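PDB 2QR4: peptidase M3B, oligoendopeptidase F, which probably hydrolyses peptide bonds within short peptides as a zinc-dependent metallopeptidase of family M3. Local coordinates for residues F442-H447 against A473-P478; D466-L471 against F488-I493; R438-A443 against Q504-F509; V253-K258 against A557-A562. All coordinates share one frame; numbering follows the deposited sequence.

Contact 1: F442-H447 against A473-P478; sequences FAEFEH and AKYYGP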
# COMPACT_ATOMS: atom_id res chain seq x y z
N PHE A 442 0.75 -18.01 14.97
CA PHE A 442 0.56 -16.75 14.29
C PHE A 442 1.28 -15.64 15.06
O PHE A 442 1.94 -14.80 14.46
CB PHE A 442 -0.94 -16.41 14.14
CG PHE A 442 -1.70 -17.33 13.20
CD1 PHE A 442 -1.03 -18.13 12.29
CD2 PHE A 442 -3.09 -17.33 13.18
CE1 PHE A 442 -1.72 -18.97 11.42
CE2 PHE A 442 -3.80 -18.16 12.31
CZ PHE A 442 -3.11 -18.98 11.42
N ALA A 443 1.15 -15.65 16.40
CA ALA A 443 1.76 -14.60 17.21
C ALA A 443 3.26 -14.62 17.09
O ALA A 443 3.92 -13.57 17.09
CB ALA A 443 1.32 -14.68 18.67
N GLU A 444 3.81 -15.83 17.01
CA GLU A 444 5.25 -16.02 16.86
C GLU A 444 5.72 -15.51 15.50
O GLU A 444 6.75 -14.85 15.41
CB GLU A 444 5.64 -17.49 17.07
CG GLU A 444 7.17 -17.72 17.16
CD GLU A 444 7.55 -19.16 17.58
OE1 GLU A 444 6.68 -19.95 18.00
OE2 GLU A 444 8.74 -19.50 17.49
N PHE A 445 4.95 -15.81 14.45
CA PHE A 445 5.31 -15.34 13.11
C PHE A 445 5.17 -13.83 13.03
O PHE A 445 6.02 -13.14 12.46
CB PHE A 445 4.47 -16.02 12.04
CG PHE A 445 5.05 -15.90 10.66
CD1 PHE A 445 6.25 -16.52 10.34
CD2 PHE A 445 4.40 -15.16 9.67
CE1 PHE A 445 6.80 -16.40 9.07
CE2 PHE A 445 4.93 -15.04 8.39
CZ PHE A 445 6.13 -15.66 8.09
N GLU A 446 4.11 -13.29 13.61
CA GLU A 446 3.95 -11.83 13.58
C GLU A 446 5.16 -11.14 14.18
O GLU A 446 5.70 -10.20 13.59
CB GLU A 446 2.68 -11.39 14.29
CG GLU A 446 2.48 -9.88 14.31
CD GLU A 446 1.07 -9.46 14.74
OE1 GLU A 446 0.38 -10.25 15.41
OE2 GLU A 446 0.66 -8.32 14.41
N HIS A 447 5.61 -11.62 15.33
CA HIS A 447 6.75 -10.99 15.98
C HIS A 447 8.01 -11.18 15.14
O HIS A 447 8.81 -10.25 15.00
CB HIS A 447 6.95 -11.52 17.40
CG HIS A 447 7.88 -10.68 18.21
ND1 HIS A 447 8.90 -11.21 18.97
CD2 HIS A 447 7.95 -9.34 18.37
CE1 HIS A 447 9.55 -10.24 19.58
NE2 HIS A 447 9.00 -9.09 19.23
N ALA A 473 6.13 -26.65 10.54
CA ALA A 473 6.63 -28.01 10.75
C ALA A 473 7.06 -28.19 12.20
O ALA A 473 6.87 -29.27 12.77
CB ALA A 473 7.82 -28.30 9.80
N LYS A 474 7.64 -27.14 12.78
CA LYS A 474 8.02 -27.14 14.19
C LYS A 474 6.78 -27.34 15.07
O LYS A 474 6.80 -28.11 16.02
CB LYS A 474 8.70 -25.81 14.56
CG LYS A 474 9.21 -25.72 16.01
CD LYS A 474 9.93 -24.39 16.34
CE LYS A 474 8.92 -23.30 16.72
NZ LYS A 474 9.53 -22.05 17.31
N TYR A 475 5.71 -26.64 14.73
CA TYR A 475 4.47 -26.75 15.48
C TYR A 475 3.78 -28.10 15.28
O TYR A 475 3.44 -28.77 16.24
CB TYR A 475 3.54 -25.60 15.14
CG TYR A 475 3.73 -24.41 16.04
CD1 TYR A 475 4.88 -23.65 15.95
CD2 TYR A 475 2.77 -24.06 16.99
CE1 TYR A 475 5.08 -22.57 16.78
CE2 TYR A 475 2.96 -22.97 17.82
CZ TYR A 475 4.13 -22.23 17.71
OH TYR A 475 4.37 -21.15 18.52
N TYR A 476 3.62 -28.54 14.05
CA TYR A 476 2.84 -29.74 13.86
C TYR A 476 3.59 -31.04 14.04
O TYR A 476 2.98 -32.07 14.35
CB TYR A 476 2.11 -29.69 12.52
CG TYR A 476 0.94 -28.73 12.60
CD1 TYR A 476 -0.28 -29.12 13.16
CD2 TYR A 476 1.07 -27.42 12.16
CE1 TYR A 476 -1.35 -28.23 13.23
CE2 TYR A 476 0.02 -26.53 12.24
CZ TYR A 476 -1.19 -26.94 12.76
OH TYR A 476 -2.21 -26.05 12.83
N GLY A 477 4.91 -31.01 13.88
CA GLY A 477 5.72 -32.21 14.08
C GLY A 477 5.67 -33.19 12.93
O GLY A 477 5.03 -32.94 11.92
N PRO A 478 6.34 -34.34 13.10
CA PRO A 478 6.54 -35.31 12.01
C PRO A 478 5.29 -36.10 11.61
O PRO A 478 5.31 -36.80 10.60
CB PRO A 478 7.60 -36.27 12.57
CG PRO A 478 7.39 -36.22 14.06
CD PRO A 478 6.96 -34.79 14.36

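Contact 2: D466-L471 against F488-I493; sequences DSYGKL and FEWSRI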
# COMPACT_ATOMS: atom_id res chain seq x y z
N ASP A 466 9.46 -19.70 3.21
CA ASP A 466 10.40 -20.65 3.83
C ASP A 466 10.34 -20.57 5.36
O ASP A 466 10.40 -21.58 6.05
CB ASP A 466 11.85 -20.41 3.35
CG ASP A 466 12.02 -20.65 1.83
OD1 ASP A 466 13.09 -20.27 1.28
OD2 ASP A 466 11.10 -21.20 1.19
N SER A 467 10.23 -19.35 5.89
CA SER A 467 10.17 -19.15 7.32
C SER A 467 8.88 -19.73 7.87
O SER A 467 8.89 -20.48 8.85
CB SER A 467 10.27 -17.66 7.64
OG SER A 467 11.58 -17.21 7.39
N TYR A 468 7.77 -19.41 7.22
CA TYR A 468 6.48 -19.92 7.66
C TYR A 468 6.40 -21.44 7.54
O TYR A 468 5.95 -22.12 8.46
CB TYR A 468 5.33 -19.27 6.88
CG TYR A 468 3.99 -19.56 7.50
CD1 TYR A 468 3.47 -18.74 8.49
CD2 TYR A 468 3.26 -20.66 7.10
CE1 TYR A 468 2.25 -19.01 9.06
CE2 TYR A 468 2.03 -20.93 7.66
CZ TYR A 468 1.53 -20.12 8.65
OH TYR A 468 0.31 -20.41 9.20
N GLY A 469 6.85 -21.97 6.41
CA GLY A 469 6.97 -23.43 6.28
C GLY A 469 7.70 -24.09 7.44
O GLY A 469 7.25 -25.12 7.96
N LYS A 470 8.82 -23.51 7.87
CA LYS A 470 9.60 -24.12 8.96
C LYS A 470 8.87 -24.07 10.29
O LYS A 470 8.88 -25.04 11.05
CB LYS A 470 10.97 -23.46 9.09
CG LYS A 470 11.97 -23.99 8.07
CD LYS A 470 13.10 -23.01 7.80
CE LYS A 470 13.97 -23.56 6.65
NZ LYS A 470 15.34 -23.00 6.68
N LEU A 471 8.23 -22.93 10.57
CA LEU A 471 7.53 -22.72 11.82
C LEU A 471 6.35 -23.69 11.89
O LEU A 471 6.06 -24.27 12.94
CB LEU A 471 7.04 -21.26 11.91
CG LEU A 471 6.33 -20.78 13.18
CD1 LEU A 471 7.29 -20.73 14.35
CD2 LEU A 471 5.72 -19.41 12.96
N PHE A 488 2.50 -20.76 2.06
CA PHE A 488 1.93 -19.48 1.64
C PHE A 488 0.76 -19.03 2.50
O PHE A 488 0.22 -17.94 2.31
CB PHE A 488 1.52 -19.55 0.16
CG PHE A 488 2.60 -20.13 -0.73
CD1 PHE A 488 3.80 -19.45 -0.92
CD2 PHE A 488 2.41 -21.36 -1.35
CE1 PHE A 488 4.80 -19.98 -1.74
CE2 PHE A 488 3.42 -21.90 -2.17
CZ PHE A 488 4.60 -21.21 -2.37
N GLU A 489 0.39 -19.85 3.48
CA GLU A 489 -0.70 -19.47 4.38
C GLU A 489 -0.55 -18.08 5.04
O GLU A 489 -1.54 -17.40 5.23
CB GLU A 489 -0.97 -20.56 5.44
CG GLU A 489 -2.13 -20.22 6.38
CD GLU A 489 -2.47 -21.34 7.34
OE1 GLU A 489 -3.68 -21.62 7.53
OE2 GLU A 489 -1.53 -21.96 7.89
N TRP A 490 0.67 -17.64 5.35
CA TRP A 490 0.85 -16.32 6.00
C TRP A 490 0.11 -15.22 5.24
O TRP A 490 -0.29 -14.21 5.84
CB TRP A 490 2.33 -15.93 6.11
CG TRP A 490 3.00 -15.92 4.79
CD1 TRP A 490 3.70 -16.95 4.21
CD2 TRP A 490 3.02 -14.83 3.86
NE1 TRP A 490 4.14 -16.56 2.96
CE2 TRP A 490 3.74 -15.27 2.72
CE3 TRP A 490 2.49 -13.54 3.87
CZ2 TRP A 490 3.95 -14.45 1.61
CZ3 TRP A 490 2.70 -12.72 2.75
CH2 TRP A 490 3.42 -13.19 1.64
N SER A 491 -0.10 -15.43 3.94
CA SER A 491 -0.60 -14.38 3.08
C SER A 491 -2.12 -14.24 3.08
O SER A 491 -2.65 -13.29 2.52
CB SER A 491 -0.09 -14.58 1.64
OG SER A 491 -0.72 -15.69 1.01
N ARG A 492 -2.82 -15.18 3.71
CA ARG A 492 -4.28 -15.12 3.69
C ARG A 492 -4.88 -14.78 5.05
O ARG A 492 -6.10 -14.69 5.20
CB ARG A 492 -4.88 -16.41 3.13
CG ARG A 492 -4.56 -17.64 3.94
CD ARG A 492 -5.04 -18.93 3.23
NE ARG A 492 -6.41 -19.26 3.58
CZ ARG A 492 -6.77 -19.96 4.64
NH1 ARG A 492 -8.05 -20.20 4.88
NH2 ARG A 492 -5.85 -20.43 5.49
N ILE A 493 -4.01 -14.53 6.03
CA ILE A 493 -4.44 -14.27 7.42
C ILE A 493 -4.62 -12.78 7.70
O ILE A 493 -3.65 -12.05 7.85
CB ILE A 493 -3.40 -14.85 8.39
CG1 ILE A 493 -3.35 -16.38 8.23
CG2 ILE A 493 -3.71 -14.45 9.82
CD1 ILE A 493 -2.24 -17.01 9.00

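Contact 3: R438-A443 against Q504-F509; sequences RQTQFA and QYSTGF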
# COMPACT_ATOMS: atom_id res chain seq x y z
N ARG A 438 -2.40 -22.71 17.39
CA ARG A 438 -2.47 -22.03 16.10
C ARG A 438 -2.35 -20.49 16.23
O ARG A 438 -1.56 -19.86 15.53
CB ARG A 438 -3.75 -22.46 15.38
CG ARG A 438 -3.99 -21.87 14.00
CD ARG A 438 -4.97 -22.76 13.22
NE ARG A 438 -5.57 -22.11 12.06
CZ ARG A 438 -4.95 -21.93 10.89
NH1 ARG A 438 -5.58 -21.32 9.90
NH2 ARG A 438 -3.69 -22.33 10.69
N GLN A 439 -3.09 -19.90 17.16
CA GLN A 439 -2.99 -18.46 17.36
C GLN A 439 -1.60 -18.08 17.85
O GLN A 439 -1.04 -17.05 17.44
CB GLN A 439 -4.07 -17.96 18.29
CG GLN A 439 -5.50 -18.27 17.80
CD GLN A 439 -5.72 -17.90 16.33
OE1 GLN A 439 -6.28 -18.69 15.57
NE2 GLN A 439 -5.31 -16.71 15.93
N THR A 440 -1.02 -18.92 18.69
CA THR A 440 0.33 -18.63 19.14
C THR A 440 1.36 -18.77 18.01
O THR A 440 2.30 -17.99 17.94
CB THR A 440 0.70 -19.48 20.34
OG1 THR A 440 -0.19 -19.13 21.41
CG2 THR A 440 2.14 -19.21 20.76
N GLN A 441 1.16 -19.75 17.14
CA GLN A 441 1.96 -19.89 15.93
C GLN A 441 1.96 -18.55 15.17
O GLN A 441 3.01 -18.03 14.79
CB GLN A 441 1.41 -21.00 15.03
CG GLN A 441 2.30 -21.37 13.81
CD GLN A 441 1.64 -22.39 12.88
OE1 GLN A 441 0.66 -23.04 13.24
NE2 GLN A 441 2.17 -22.53 11.68
N PHE A 442 0.75 -18.01 14.97
CA PHE A 442 0.56 -16.75 14.29
C PHE A 442 1.28 -15.64 15.06
O PHE A 442 1.94 -14.80 14.46
CB PHE A 442 -0.94 -16.41 14.14
CG PHE A 442 -1.70 -17.33 13.20
CD1 PHE A 442 -1.03 -18.13 12.29
CD2 PHE A 442 -3.09 -17.33 13.18
CE1 PHE A 442 -1.72 -18.97 11.42
CE2 PHE A 442 -3.80 -18.16 12.31
CZ PHE A 442 -3.11 -18.98 11.42
N ALA A 443 1.15 -15.65 16.40
CA ALA A 443 1.76 -14.60 17.21
C ALA A 443 3.26 -14.62 17.09
O ALA A 443 3.92 -13.57 17.09
CB ALA A 443 1.32 -14.68 18.67
N GLN A 504 -3.61 -12.55 21.97
CA GLN A 504 -4.60 -12.42 23.03
C GLN A 504 -5.60 -13.56 23.05
O GLN A 504 -6.19 -13.84 24.09
CB GLN A 504 -5.28 -11.05 22.98
CG GLN A 504 -4.37 -9.96 23.52
CD GLN A 504 -4.85 -8.56 23.23
OE1 GLN A 504 -4.84 -8.11 22.08
NE2 GLN A 504 -5.25 -7.85 24.28
N TYR A 505 -5.79 -14.23 21.92
CA TYR A 505 -6.67 -15.39 21.91
C TYR A 505 -6.11 -16.47 22.83
O TYR A 505 -6.85 -17.10 23.56
CB TYR A 505 -6.83 -15.97 20.50
CG TYR A 505 -7.62 -15.11 19.54
CD1 TYR A 505 -8.94 -14.78 19.78
CD2 TYR A 505 -7.04 -14.67 18.36
CE1 TYR A 505 -9.65 -14.00 18.87
CE2 TYR A 505 -7.74 -13.91 17.47
CZ TYR A 505 -9.02 -13.57 17.71
OH TYR A 505 -9.65 -12.79 16.77
N SER A 506 -4.80 -16.67 22.80
CA SER A 506 -4.16 -17.75 23.53
C SER A 506 -3.97 -17.45 25.02
O SER A 506 -4.04 -18.36 25.85
CB SER A 506 -2.81 -18.07 22.90
OG SER A 506 -2.94 -18.17 21.50
N THR A 507 -3.69 -16.20 25.36
CA THR A 507 -3.51 -15.83 26.76
C THR A 507 -4.86 -15.84 27.44
O THR A 507 -4.99 -16.28 28.59
CB THR A 507 -2.85 -14.43 26.94
OG1 THR A 507 -3.65 -13.43 26.30
CG2 THR A 507 -1.47 -14.41 26.32
N GLY A 508 -5.87 -15.38 26.70
CA GLY A 508 -7.24 -15.35 27.19
C GLY A 508 -7.80 -16.73 27.45
O GLY A 508 -8.42 -16.97 28.48
N PHE A 509 -7.57 -17.63 26.50
CA PHE A 509 -8.01 -19.02 26.64
C PHE A 509 -7.37 -19.67 27.86
O PHE A 509 -8.04 -20.34 28.65
CB PHE A 509 -7.62 -19.80 25.38
CG PHE A 509 -8.00 -21.26 25.43
CD1 PHE A 509 -9.12 -21.72 24.77
CD2 PHE A 509 -7.21 -22.17 26.13
CE1 PHE A 509 -9.47 -23.07 24.81
CE2 PHE A 509 -7.55 -23.51 26.17
CZ PHE A 509 -8.68 -23.97 25.50

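Contact 4: V253-K258 against A557-A562; sequences VDVVNK and AYIEDA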
# COMPACT_ATOMS: atom_id res chain seq x y z
N VAL A 253 4.77 -17.52 24.14
CA VAL A 253 5.54 -18.17 23.07
C VAL A 253 6.48 -19.27 23.60
O VAL A 253 6.59 -20.34 23.01
CB VAL A 253 6.29 -17.12 22.21
CG1 VAL A 253 7.26 -17.78 21.24
CG2 VAL A 253 5.28 -16.27 21.45
N ASP A 254 7.13 -19.01 24.74
CA ASP A 254 8.05 -19.98 25.35
C ASP A 254 7.37 -21.22 25.90
O ASP A 254 7.86 -22.33 25.71
CB ASP A 254 8.89 -19.34 26.46
CG ASP A 254 9.88 -18.32 25.91
OD1 ASP A 254 10.05 -18.27 24.67
OD2 ASP A 254 10.48 -17.56 26.70
N VAL A 255 6.27 -21.04 26.62
CA VAL A 255 5.56 -22.19 27.19
C VAL A 255 4.95 -23.05 26.08
O VAL A 255 5.03 -24.28 26.11
CB VAL A 255 4.49 -21.76 28.20
CG1 VAL A 255 3.66 -22.95 28.64
CG2 VAL A 255 5.14 -21.06 29.42
N VAL A 256 4.38 -22.41 25.06
CA VAL A 256 3.83 -23.15 23.94
C VAL A 256 4.92 -23.92 23.19
O VAL A 256 4.75 -25.09 22.88
CB VAL A 256 3.03 -22.24 22.98
CG1 VAL A 256 2.70 -22.99 21.71
CG2 VAL A 256 1.73 -21.76 23.66
N ASN A 257 6.05 -23.27 22.93
CA ASN A 257 7.19 -23.97 22.31
C ASN A 257 7.70 -25.16 23.10
O ASN A 257 8.04 -26.20 22.52
CB ASN A 257 8.33 -23.00 22.00
CG ASN A 257 8.19 -22.37 20.64
OD1 ASN A 257 8.69 -22.90 19.64
ND2 ASN A 257 7.46 -21.28 20.57
N LYS A 258 7.71 -25.03 24.42
CA LYS A 258 8.19 -26.10 25.28
C LYS A 258 7.18 -27.27 25.30
O LYS A 258 7.56 -28.39 25.62
CB LYS A 258 8.47 -25.54 26.68
CG LYS A 258 8.73 -26.58 27.77
CD LYS A 258 8.92 -25.89 29.13
CE LYS A 258 8.50 -26.77 30.32
NZ LYS A 258 9.54 -27.77 30.69
N ALA A 557 2.86 -20.42 34.92
CA ALA A 557 2.04 -21.42 35.59
C ALA A 557 0.65 -21.55 34.97
O ALA A 557 0.16 -22.66 34.77
CB ALA A 557 1.92 -21.10 37.08
N TYR A 558 0.01 -20.44 34.66
CA TYR A 558 -1.37 -20.50 34.18
C TYR A 558 -1.45 -21.17 32.81
O TYR A 558 -2.47 -21.76 32.47
CB TYR A 558 -2.04 -19.12 34.16
CG TYR A 558 -1.72 -18.24 32.95
CD1 TYR A 558 -0.43 -17.77 32.73
CD2 TYR A 558 -2.72 -17.86 32.07
CE1 TYR A 558 -0.15 -16.95 31.65
CE2 TYR A 558 -2.45 -17.03 31.00
CZ TYR A 558 -1.16 -16.59 30.78
OH TYR A 558 -0.89 -15.80 29.68
N ILE A 559 -0.38 -21.08 32.02
CA ILE A 559 -0.40 -21.76 30.73
C ILE A 559 -0.02 -23.20 30.95
O ILE A 559 -0.60 -24.11 30.35
CB ILE A 559 0.52 -21.10 29.69
CG1 ILE A 559 0.09 -19.65 29.45
CG2 ILE A 559 0.45 -21.85 28.39
CD1 ILE A 559 1.11 -18.82 28.71
N GLU A 560 0.94 -23.42 31.85
CA GLU A 560 1.31 -24.78 32.21
C GLU A 560 0.14 -25.60 32.78
O GLU A 560 0.03 -26.79 32.49
CB GLU A 560 2.57 -24.80 33.10
CG GLU A 560 3.85 -24.79 32.24
CD GLU A 560 5.10 -24.30 32.96
OE1 GLU A 560 5.05 -24.07 34.19
OE2 GLU A 560 6.14 -24.15 32.28
N ASP A 561 -0.76 -24.97 33.53
CA ASP A 561 -1.96 -25.66 34.03
C ASP A 561 -2.88 -26.10 32.88
O ASP A 561 -3.43 -27.20 32.90
CB ASP A 561 -2.75 -24.78 34.99
CG ASP A 561 -2.04 -24.59 36.32
OD1 ASP A 561 -1.11 -25.37 36.63
OD2 ASP A 561 -2.43 -23.64 37.05
N ALA A 562 -3.05 -25.23 31.89
CA ALA A 562 -3.88 -25.55 30.74
C ALA A 562 -3.26 -26.73 30.00
O ALA A 562 -3.94 -27.71 29.69
CB ALA A 562 -3.99 -24.33 29.83

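Contact 1: F442-H447 against A473-P478
Glu444 sets its carboxylate against the end of the Tyr475 ring and the ammonium group of Lys474. Its CG lies anti to the backbone N (chi1 -171°), and the extended chain carries the carboxylate across to helix 461-476. The two oxygens divide the work. Glu444 OE1 accepts a hydrogen bond from Tyr475 OH at 2.7 Å. This oxygen lies in the plane of the phenol ring, at its edge, and is approached nearly head-on down its own C-O bond. The carboxylate and ring planes are 59° apart. Glu444 OE2 forms a salt bridge with Lys474 NZ at 2.7 Å. The ammonium group sits on the syn side of OE2, 19° out of the carboxylate plane. Lys474 reaches from the opposite direction, with a bend at its third torsion that brings NZ round to the acid. Asn257 of helix 246-258 bridges the acid and the lysine: its ND2 donates to Glu444 OE1, and its OD1 accepts from Lys474 NZ. Leu471 packs against Glu444 from the same helix as Lys474. With a lysine, a phenol and an amide around it, the carboxylate is probably held in its charged form. Both oxygens are gripped, which probably limits its rotation.

Contact 2: D466-L471 against F488-I493
Tyr468 lies against the backbone and side chains of the short 3-10 turn 489-491, and this is where the contact is tight. Its CG stands anti to the backbone N (chi1 -168°), which sends the ring to that turn. Tyr468 OH donates a hydrogen bond to Glu489 OE2 at 2.7 Å, reaching the oxygen from 45° above the carboxylate plane. Glu489 CB lies close to the ring, 3.8 Å from Tyr468 CE2. Trp490 N stands over the centre of one face of the Tyr468 ring, 4.1 Å above the plane. The indole turns an edge toward the Tyr468 face in an offset edge-to-face pair, with planes at 61°. Trp490 CB touches Tyr468 CD1 at 3.9 Å. The contact joins helix 461-476 to the long connection leading to helix 503-520, within the largely helical M3 peptidase fold. The turn is closed by Phe488 O, which accepts from both the N and the OG of Ser491. Ile493 adds a looser touch, its CD1 4.3 Å from Tyr468 OH. Glu489 OE1 is shared by salt bridges to Arg492 NH2, at 3.2 Å, and to Arg438 of helix 418-454. The indole NE1 bonds to Ser465. By contrast, Lys470 is solvent-exposed.

Contact 3: R438-A443 against Q504-F509
Gln439 meets Tyr505 and Ser506 where helix 418-454 crosses helix 503-520. Its CG stands beside the backbone N (chi1 -58°), and a second bend at chi2 sets the chain beside the tyrosine. Gln439 CG lies 3.8 Å from Tyr505 CB. The amide end crosses the ring obliquely, with the two planes 80° apart. Gln439 CB rests 3.4 Å from Ser506 OG. Thr440 comes next. Its OG1 is 2.9 Å from Ser506 OG and 3.2 Å from Ser506 CB. Both hydroxyls have acceptors on the preceding turn of helix 418-454: Thr440 OG1 bonds to Val436 O, and Ser506 OG has two carbonyls for its one proton, Thr435 O and Val436 O. The serine thus ties its own helix to the backbone of the other. Leu252 of helix 246-258 packs on both Thr440 and Ser506. The axes of these short segments come within 8.5 Å of each other at a crossing angle of -137°, closer to antiparallel than to parallel. Gln439 and Ser506 have the nearest CA atoms. This is helix-to-helix packing near the middle of the mainly helical M3 peptidase fold.

Contact 4: V253-K258 against A557-A562
Val255 packs on Ile559 where two helices of the mainly helical M3 peptidase fold lie roughly side by side. Helix 246-258 and the C-terminal helix 557-579 run in similar directions here, with the axes of these short segments 9.9 Å apart at closest and a crossing angle of -30°. The first shell is apolar. Val255 CG1 meets Ile559 CG2 at 3.4 Å, and the two side chains cross at a slant. Each of these methyls lies anti to its own backbone N, at chi1 173° for Val255, and that points both branches into the gap. Glu560 adds its aliphatic part, with CG 4.0 Å from Val255 CG1. The Glu560 carboxylate then runs toward Lys258 at the end of helix 246-258. Lys258 CE is 4.0 Å from Glu560 OE2, but the chain bends at its last torsion and Lys258 NZ stays 5.2 Å from that oxygen. The opposite charges may attract without forming a salt bridge.

Farther out, Ala556 touches Val255, and Ser510 of helix 503-520 touches Ile559. Tyr558 takes Ile559 CG1 over one ring face and reaches Thr507. The neighbouring Val256 packs on helix 418-454. The amide of Asn257 is tied to its own helix: Asn257 ND2 donates to Val253 O at 2.8 Å, while Asn257 N reaches that oxygen from the opposite face of the carbonyl plane.

From the N terminus, 253-258 comes first. It waits about 300 residues for 557-562, so contact 4 closes the widest loop and encloses the other three. Helix 418-454 then supplies the first segments of contacts 3 and 1, which share Phe442 and Ala443. Contact 1 closes at 473-478, contact 3 later at 504-509. Contact 2 opens at 466-471, inside contact 1, and closes at 488-493, beyond it; these two cross. Contact 2 lies wholly within the span of contact 3. Contacts 1 and 3 tie helix 418-454 to 461-476 and to 503-520. Contact 2 ties 461-476 to the following loop, and contact 4 ties helix 246-258 to the C-terminal helix. Phe442 also packs on Ile493 of contact 2.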